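Local coordinates for protein exopolyphosphatase (Aquifex aeolicus, PDB 1T6C) that belongs to the actin-like Ppx/GppA phosphatase family and probably hydrolyses phosphoanhydride bonds, as in polyphosphate or guanosine pentaphosphate, at residues A[234-248]-A[282-296]. Numbering follows the deposited sequence. Where two conformers were deposited one is given.
Sequences VHGKVLTYGQIKKWF and LKTLEIFEKDCLIVS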
loop_
_atom_site.group_PDB
_atom_site.type_symbol
_atom_site.label_atom_id
_atom_site.label_comp_id
_atom_site.label_asym_id
_atom_site.label_seq_id
_atom_site.Cartn_x
_atom_site.Cartn_y
_atom_site.Cartn_z
ATOM N N VAL A 234 1.630 -3.707 -15.995
ATOM C CA VAL A 234 2.342 -4.111 -14.801
ATOM C C VAL A 234 1.549 -5.110 -13.972
ATOM O O VAL A 234 2.105 -6.060 -13.439
ATOM C CB VAL A 234 2.711 -2.861 -13.948
ATOM C CG1 VAL A 234 3.154 -3.211 -12.535
ATOM C CG2 VAL A 234 3.811 -2.069 -14.665
ATOM N N HIS A 235 0.253 -4.899 -13.854
ATOM C CA HIS A 235 -0.580 -5.791 -13.055
ATOM C C HIS A 235 -0.549 -7.210 -13.607
ATOM O O HIS A 235 -0.813 -7.423 -14.776
ATOM C CB HIS A 235 -1.999 -5.280 -13.087
ATOM C CG HIS A 235 -2.902 -5.975 -12.120
ATOM N ND1 HIS A 235 -3.832 -6.917 -12.500
ATOM C CD2 HIS A 235 -3.002 -5.859 -10.781
ATOM C CE1 HIS A 235 -4.462 -7.349 -11.422
ATOM N NE2 HIS A 235 -3.988 -6.718 -10.370
ATOM N N GLY A 236 -0.231 -8.169 -12.750
ATOM C CA GLY A 236 -0.146 -9.556 -13.137
ATOM C C GLY A 236 1.216 -9.995 -13.652
ATOM O O GLY A 236 1.407 -11.168 -13.894
ATOM N N LYS A 237 2.178 -9.086 -13.779
ATOM C CA LYS A 237 3.530 -9.467 -14.170
ATOM C C LYS A 237 4.178 -10.314 -13.071
ATOM O O LYS A 237 3.944 -10.106 -11.877
ATOM C CB LYS A 237 4.391 -8.227 -14.430
ATOM C CG LYS A 237 4.098 -7.492 -15.713
ATOM C CD LYS A 237 4.335 -8.391 -16.946
ATOM C CE LYS A 237 4.517 -7.585 -18.225
ATOM N NZ LYS A 237 3.183 -7.250 -18.785
ATOM N N VAL A 238 5.005 -11.261 -13.478
ATOM C CA VAL A 238 5.830 -12.044 -12.555
ATOM C C VAL A 238 7.203 -11.421 -12.377
ATOM O O VAL A 238 7.811 -10.924 -13.346
ATOM C CB VAL A 238 5.986 -13.468 -13.074
ATOM C CG1 VAL A 238 6.958 -14.252 -12.221
ATOM C CG2 VAL A 238 4.630 -14.111 -13.137
ATOM N N LEU A 239 7.710 -11.457 -11.140
ATOM C CA LEU A 239 9.104 -11.138 -10.869
ATOM C C LEU A 239 9.737 -12.309 -10.141
ATOM O O LEU A 239 9.217 -12.772 -9.116
ATOM C CB LEU A 239 9.216 -9.882 -10.005
ATOM C CG LEU A 239 8.865 -8.564 -10.713
ATOM C CD1 LEU A 239 8.823 -7.413 -9.697
ATOM C CD2 LEU A 239 9.808 -8.243 -11.802
ATOM N N THR A 240 10.871 -12.774 -10.661
ATOM C CA THR A 240 11.561 -13.888 -10.036
ATOM C C THR A 240 12.515 -13.383 -8.995
ATOM O O THR A 240 12.912 -12.228 -9.030
ATOM C CB THR A 240 12.358 -14.726 -11.073
ATOM O OG1 THR A 240 13.396 -13.932 -11.624
ATOM C CG2 THR A 240 11.517 -15.097 -12.243
ATOM N N TYR A 241 12.973 -14.275 -8.129
ATOM C CA TYR A 241 14.035 -13.970 -7.178
ATOM C C TYR A 241 15.225 -13.378 -7.955
ATOM O O TYR A 241 15.788 -12.359 -7.565
ATOM C CB TYR A 241 14.449 -15.232 -6.402
ATOM C CG TYR A 241 15.567 -14.932 -5.439
ATOM C CD1 TYR A 241 15.299 -14.536 -4.145
ATOM C CD2 TYR A 241 16.911 -14.995 -5.850
ATOM C CE1 TYR A 241 16.360 -14.220 -3.250
ATOM C CE2 TYR A 241 17.945 -14.697 -4.977
ATOM C CZ TYR A 241 17.663 -14.301 -3.685
ATOM O OH TYR A 241 18.710 -13.991 -2.853
ATOM N N GLY A 242 15.654 -14.062 -9.028
ATOM C CA GLY A 242 16.773 -13.576 -9.826
ATOM C C GLY A 242 16.622 -12.160 -10.362
ATOM O O GLY A 242 17.579 -11.393 -10.361
ATOM N N GLN A 243 15.423 -11.826 -10.831
ATOM C CA GLN A 243 15.148 -10.486 -11.361
ATOM C C GLN A 243 15.227 -9.440 -10.232
ATOM O O GLN A 243 15.843 -8.366 -10.395
ATOM C CB GLN A 243 13.779 -10.430 -12.009
ATOM C CG GLN A 243 13.729 -11.050 -13.422
ATOM C CD GLN A 243 12.288 -11.246 -13.948
ATOM O OE1 GLN A 243 11.413 -11.645 -13.225
ATOM N NE2 GLN A 243 12.055 -10.925 -15.222
ATOM N N ILE A 244 14.650 -9.785 -9.083
ATOM C CA ILE A 244 14.636 -8.865 -7.946
ATOM C C ILE A 244 16.054 -8.709 -7.420
ATOM O O ILE A 244 16.474 -7.616 -7.087
ATOM C CB ILE A 244 13.646 -9.338 -6.870
ATOM C CG1 ILE A 244 12.215 -9.348 -7.430
ATOM C CG2 ILE A 244 13.704 -8.425 -5.634
ATOM C CD1 ILE A 244 11.201 -9.906 -6.486
ATOM N N LYS A 245 16.819 -9.793 -7.346
ATOM C CA LYS A 245 18.216 -9.715 -6.887
ATOM C C LYS A 245 19.040 -8.779 -7.773
ATOM O O LYS A 245 19.809 -7.938 -7.284
ATOM C CB LYS A 245 18.879 -11.106 -6.846
ATOM C CG LYS A 245 20.275 -11.068 -6.238
ATOM C CD LYS A 245 21.036 -12.363 -6.345
ATOM C CE LYS A 245 22.468 -12.209 -5.824
ATOM N NZ LYS A 245 23.325 -11.366 -6.706
ATOM N N LYS A 246 18.877 -8.890 -9.074
ATOM C CA LYS A 246 19.641 -8.046 -9.986
ATOM C C LYS A 246 19.297 -6.567 -9.812
ATOM O O LYS A 246 20.197 -5.719 -9.838
ATOM C CB LYS A 246 19.493 -8.530 -11.418
ATOM C CG LYS A 246 20.365 -9.740 -11.651
ATOM C CD LYS A 246 19.997 -10.451 -12.944
ATOM C CE LYS A 246 21.152 -10.502 -13.931
ATOM N NZ LYS A 246 20.668 -11.065 -15.231
ATOM N N TRP A 247 18.024 -6.252 -9.555
ATOM C CA TRP A 247 17.641 -4.851 -9.265
ATOM C C TRP A 247 18.181 -4.356 -7.927
ATOM O O TRP A 247 18.576 -3.181 -7.794
ATOM C CB TRP A 247 16.116 -4.653 -9.355
ATOM C CG TRP A 247 15.667 -4.592 -10.764
ATOM C CD1 TRP A 247 15.020 -5.554 -11.468
ATOM C CD2 TRP A 247 15.951 -3.544 -11.689
ATOM N NE1 TRP A 247 14.858 -5.158 -12.775
ATOM C CE2 TRP A 247 15.421 -3.916 -12.934
ATOM C CE3 TRP A 247 16.580 -2.291 -11.581
ATOM C CZ2 TRP A 247 15.523 -3.121 -14.051
ATOM C CZ3 TRP A 247 16.663 -1.508 -12.692
ATOM C CH2 TRP A 247 16.139 -1.917 -13.905
ATOM N N PHE A 248 18.167 -5.212 -6.906
ATOM C CA PHE A 248 18.789 -4.871 -5.638
ATOM C C PHE A 248 20.275 -4.538 -5.843
ATOM O O PHE A 248 20.773 -3.523 -5.397
ATOM C CB PHE A 248 18.624 -5.981 -4.591
ATOM C CG PHE A 248 19.049 -5.539 -3.228
ATOM C CD1 PHE A 248 18.138 -4.959 -2.354
ATOM C CD2 PHE A 248 20.367 -5.642 -2.825
ATOM C CE1 PHE A 248 18.538 -4.469 -1.109
ATOM C CE2 PHE A 248 20.747 -5.193 -1.601
ATOM C CZ PHE A 248 19.830 -4.598 -0.740
ATOM N N LEU A 282 13.028 -9.336 -1.702
ATOM C CA LEU A 282 14.076 -10.328 -2.051
ATOM C C LEU A 282 14.188 -11.335 -0.900
ATOM O O LEU A 282 14.129 -12.566 -1.109
ATOM C CB LEU A 282 15.403 -9.597 -2.307
ATOM C CG LEU A 282 16.548 -10.499 -2.755
ATOM C CD1 LEU A 282 16.267 -11.016 -4.174
ATOM C CD2 LEU A 282 17.838 -9.682 -2.660
ATOM N N LYS A 283 14.350 -10.835 0.328
ATOM C CA LYS A 283 14.432 -11.701 1.497
ATOM C C LYS A 283 13.145 -12.506 1.716
ATOM O O LYS A 283 13.194 -13.656 2.142
ATOM C CB LYS A 283 14.884 -10.922 2.758
ATOM C CG LYS A 283 15.088 -11.769 4.012
ATOM C CD LYS A 283 16.181 -12.842 3.906
ATOM C CE LYS A 283 17.582 -12.260 3.835
ATOM N NZ LYS A 283 18.614 -13.381 3.988
ATOM N N THR A 284 11.992 -11.935 1.388
ATOM C CA THR A 284 10.727 -12.648 1.521
ATOM C C THR A 284 10.748 -13.904 0.636
ATOM O O THR A 284 10.410 -14.996 1.088
ATOM C CB THR A 284 9.549 -11.744 1.123
ATOM O OG1 THR A 284 9.361 -10.740 2.142
ATOM C CG2 THR A 284 8.255 -12.517 1.067
ATOM N N LEU A 285 11.121 -13.743 -0.620
ATOM C CA LEU A 285 11.190 -14.897 -1.526
ATOM C C LEU A 285 12.188 -15.959 -1.021
ATOM O O LEU A 285 11.880 -17.162 -1.046
ATOM C CB LEU A 285 11.536 -14.477 -2.946
ATOM C CG LEU A 285 10.405 -13.760 -3.679
ATOM C CD1 LEU A 285 10.841 -13.439 -5.090
ATOM C CD2 LEU A 285 9.137 -14.565 -3.713
ATOM N N GLU A 286 13.335 -15.520 -0.531
ATOM C CA GLU A 286 14.333 -16.466 0.014
ATOM C C GLU A 286 13.765 -17.246 1.205
ATOM O O GLU A 286 13.845 -18.488 1.294
ATOM C CB GLU A 286 15.610 -15.714 0.404
ATOM C CG GLU A 286 16.701 -16.623 0.946
ATOM C CD GLU A 286 17.932 -15.920 1.474
ATOM O OE1 GLU A 286 18.038 -14.694 1.402
ATOM O OE2 GLU A 286 18.820 -16.640 1.978
ATOM N N ILE A 287 13.194 -16.534 2.152
ATOM C CA ILE A 287 12.704 -17.162 3.369
ATOM C C ILE A 287 11.540 -18.089 3.106
ATOM O O ILE A 287 11.457 -19.150 3.703
ATOM C CB ILE A 287 12.307 -16.086 4.398
ATOM C CG1 ILE A 287 13.531 -15.281 4.821
ATOM C CG2 ILE A 287 11.547 -16.701 5.583
ATOM C CD1 ILE A 287 14.431 -15.973 5.723
ATOM N N PHE A 288 10.620 -17.691 2.231
ATOM C CA PHE A 288 9.474 -18.525 1.905
ATOM C C PHE A 288 9.829 -19.648 0.927
ATOM O O PHE A 288 8.984 -20.455 0.579
ATOM C CB PHE A 288 8.373 -17.672 1.307
ATOM C CG PHE A 288 7.538 -16.974 2.315
ATOM C CD1 PHE A 288 8.016 -15.843 2.979
ATOM C CD2 PHE A 288 6.273 -17.440 2.613
ATOM C CE1 PHE A 288 7.215 -15.165 3.929
ATOM C CE2 PHE A 288 5.484 -16.768 3.539
ATOM C CZ PHE A 288 5.961 -15.643 4.186
ATOM N N GLU A 289 11.064 -19.639 0.451
ATOM C CA GLU A 289 11.573 -20.619 -0.506
ATOM C C GLU A 289 10.750 -20.649 -1.795
ATOM O O GLU A 289 10.400 -21.706 -2.314
ATOM C CB GLU A 289 11.697 -21.981 0.170
ATOM C CG GLU A 289 12.636 -22.001 1.367
ATOM C CD GLU A 289 12.667 -23.386 1.993
ATOM O OE1 GLU A 289 13.245 -24.285 1.360
ATOM O OE2 GLU A 289 12.089 -23.579 3.090
ATOM N N LYS A 290 10.415 -19.444 -2.305
ATOM C CA LYS A 290 9.649 -19.312 -3.531
ATOM C C LYS A 290 10.462 -18.589 -4.583
ATOM O O LYS A 290 11.175 -17.636 -4.296
ATOM C CB LYS A 290 8.320 -18.578 -3.263
ATOM C CG LYS A 290 7.441 -19.270 -2.229
ATOM C CD LYS A 290 6.680 -20.469 -2.856
ATOM C CE LYS A 290 5.550 -19.973 -3.776
ATOM N NZ LYS A 290 5.663 -20.406 -5.203
ATOM N N ASP A 291 10.359 -19.035 -5.820
ATOM C CA ASP A 291 11.219 -18.487 -6.839
ATOM C C ASP A 291 10.659 -17.229 -7.495
ATOM O O ASP A 291 11.355 -16.594 -8.262
ATOM C CB ASP A 291 11.491 -19.515 -7.917
ATOM C CG ASP A 291 12.408 -20.632 -7.447
ATOM O OD1 ASP A 291 13.240 -20.440 -6.515
ATOM O OD2 ASP A 291 12.333 -21.744 -7.980
ATOM N N CYS A 292 9.397 -16.909 -7.238
ATOM C CA CYS A 292 8.794 -15.734 -7.882
ATOM C C CYS A 292 7.561 -15.251 -7.147
ATOM O O CYS A 292 6.988 -15.954 -6.302
ATOM C CB CYS A 292 8.433 -16.021 -9.324
ATOM S SG CYS A 292 7.039 -17.123 -9.497
ATOM N N LEU A 293 7.148 -14.047 -7.509
ATOM C CA LEU A 293 5.908 -13.484 -7.055
ATOM C C LEU A 293 5.186 -12.836 -8.235
ATOM O O LEU A 293 5.788 -12.602 -9.287
ATOM C CB LEU A 293 6.125 -12.470 -5.944
ATOM C CG LEU A 293 7.009 -11.255 -6.236
ATOM C CD1 LEU A 293 6.312 -10.188 -7.097
ATOM C CD2 LEU A 293 7.487 -10.638 -4.900
ATOM N N ILE A 294 3.908 -12.577 -8.044
ATOM C CA ILE A 294 3.057 -11.874 -8.992
ATOM C C ILE A 294 2.796 -10.474 -8.446
ATOM O O ILE A 294 2.555 -10.320 -7.263
ATOM C CB ILE A 294 1.694 -12.642 -9.194
ATOM C CG1 ILE A 294 1.947 -14.110 -9.523
ATOM C CG2 ILE A 294 0.860 -12.003 -10.317
ATOM C CD1 ILE A 294 0.681 -14.964 -9.578
ATOM N N VAL A 295 2.846 -9.481 -9.323
ATOM C CA VAL A 295 2.660 -8.075 -8.935
ATOM C C VAL A 295 1.202 -7.693 -9.059
ATOM O O VAL A 295 0.546 -7.980 -10.038
ATOM C CB VAL A 295 3.573 -7.157 -9.791
ATOM C CG1 VAL A 295 3.373 -5.680 -9.444
ATOM C CG2 VAL A 295 5.041 -7.574 -9.583
ATOM N N SER A 296 0.694 -6.996 -8.039
ATOM C CA SER A 296 -0.625 -6.377 -8.104
ATOM C C SER A 296 -0.518 -4.864 -8.077
ATOM O O SER A 296 0.184 -4.304 -7.244
ATOM C CB SER A 296 -1.477 -6.818 -6.911
ATOM O OG SER A 296 -2.734 -6.169 -6.980
HETATM O O HOH W 1 17.957 -12.771 -0.379
#
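Methyl CD1 of Leu-282 lies over one face of the Tyr-241 ring, 3.6 Å from its centroid and 3.3 Å from CE1, a close CH-pi contact that illustrates how a leucine knob can dock on an aromatic wall. Tyr-241, Ile-244, Lys-245 and Phe-248 form the hole. The tyrosine ring, carried out with CG anti to the backbone N (chi1 179°), receives Leu-285 CB at its edge, while a water joins its OH to Glu-286 OE1. With an alanine here the Leu-282 methyl would probably lose its aromatic cover, and the water its link to a hydroxyl. Ile-244 CD1 meets Leu-285 CD1 at 3.8 Å, their side chains crossing at about a right angle. Beside the helices, Leu-239 and Leu-293 form an antiparallel hydrogen-bonded pair, with Leu-239 N to Leu-293 O and Leu-293 N to Leu-239 O both 2.9 Å. The pairing runs on to Tyr-241 N, which reaches Asp-291 O at 2.8 Å from above the carbonyl plane just as helix 241-251 begins; a capping box of Thr-240 and Gln-243 starts that helix. Strand 238-240 is an edge strand of a six-stranded mixed sheet, bordering 292-296, which pairs beyond with 208-212, while helix 214-223 touches Leu-239 and Phe-281 of helix 274-288 packs on Leu-293.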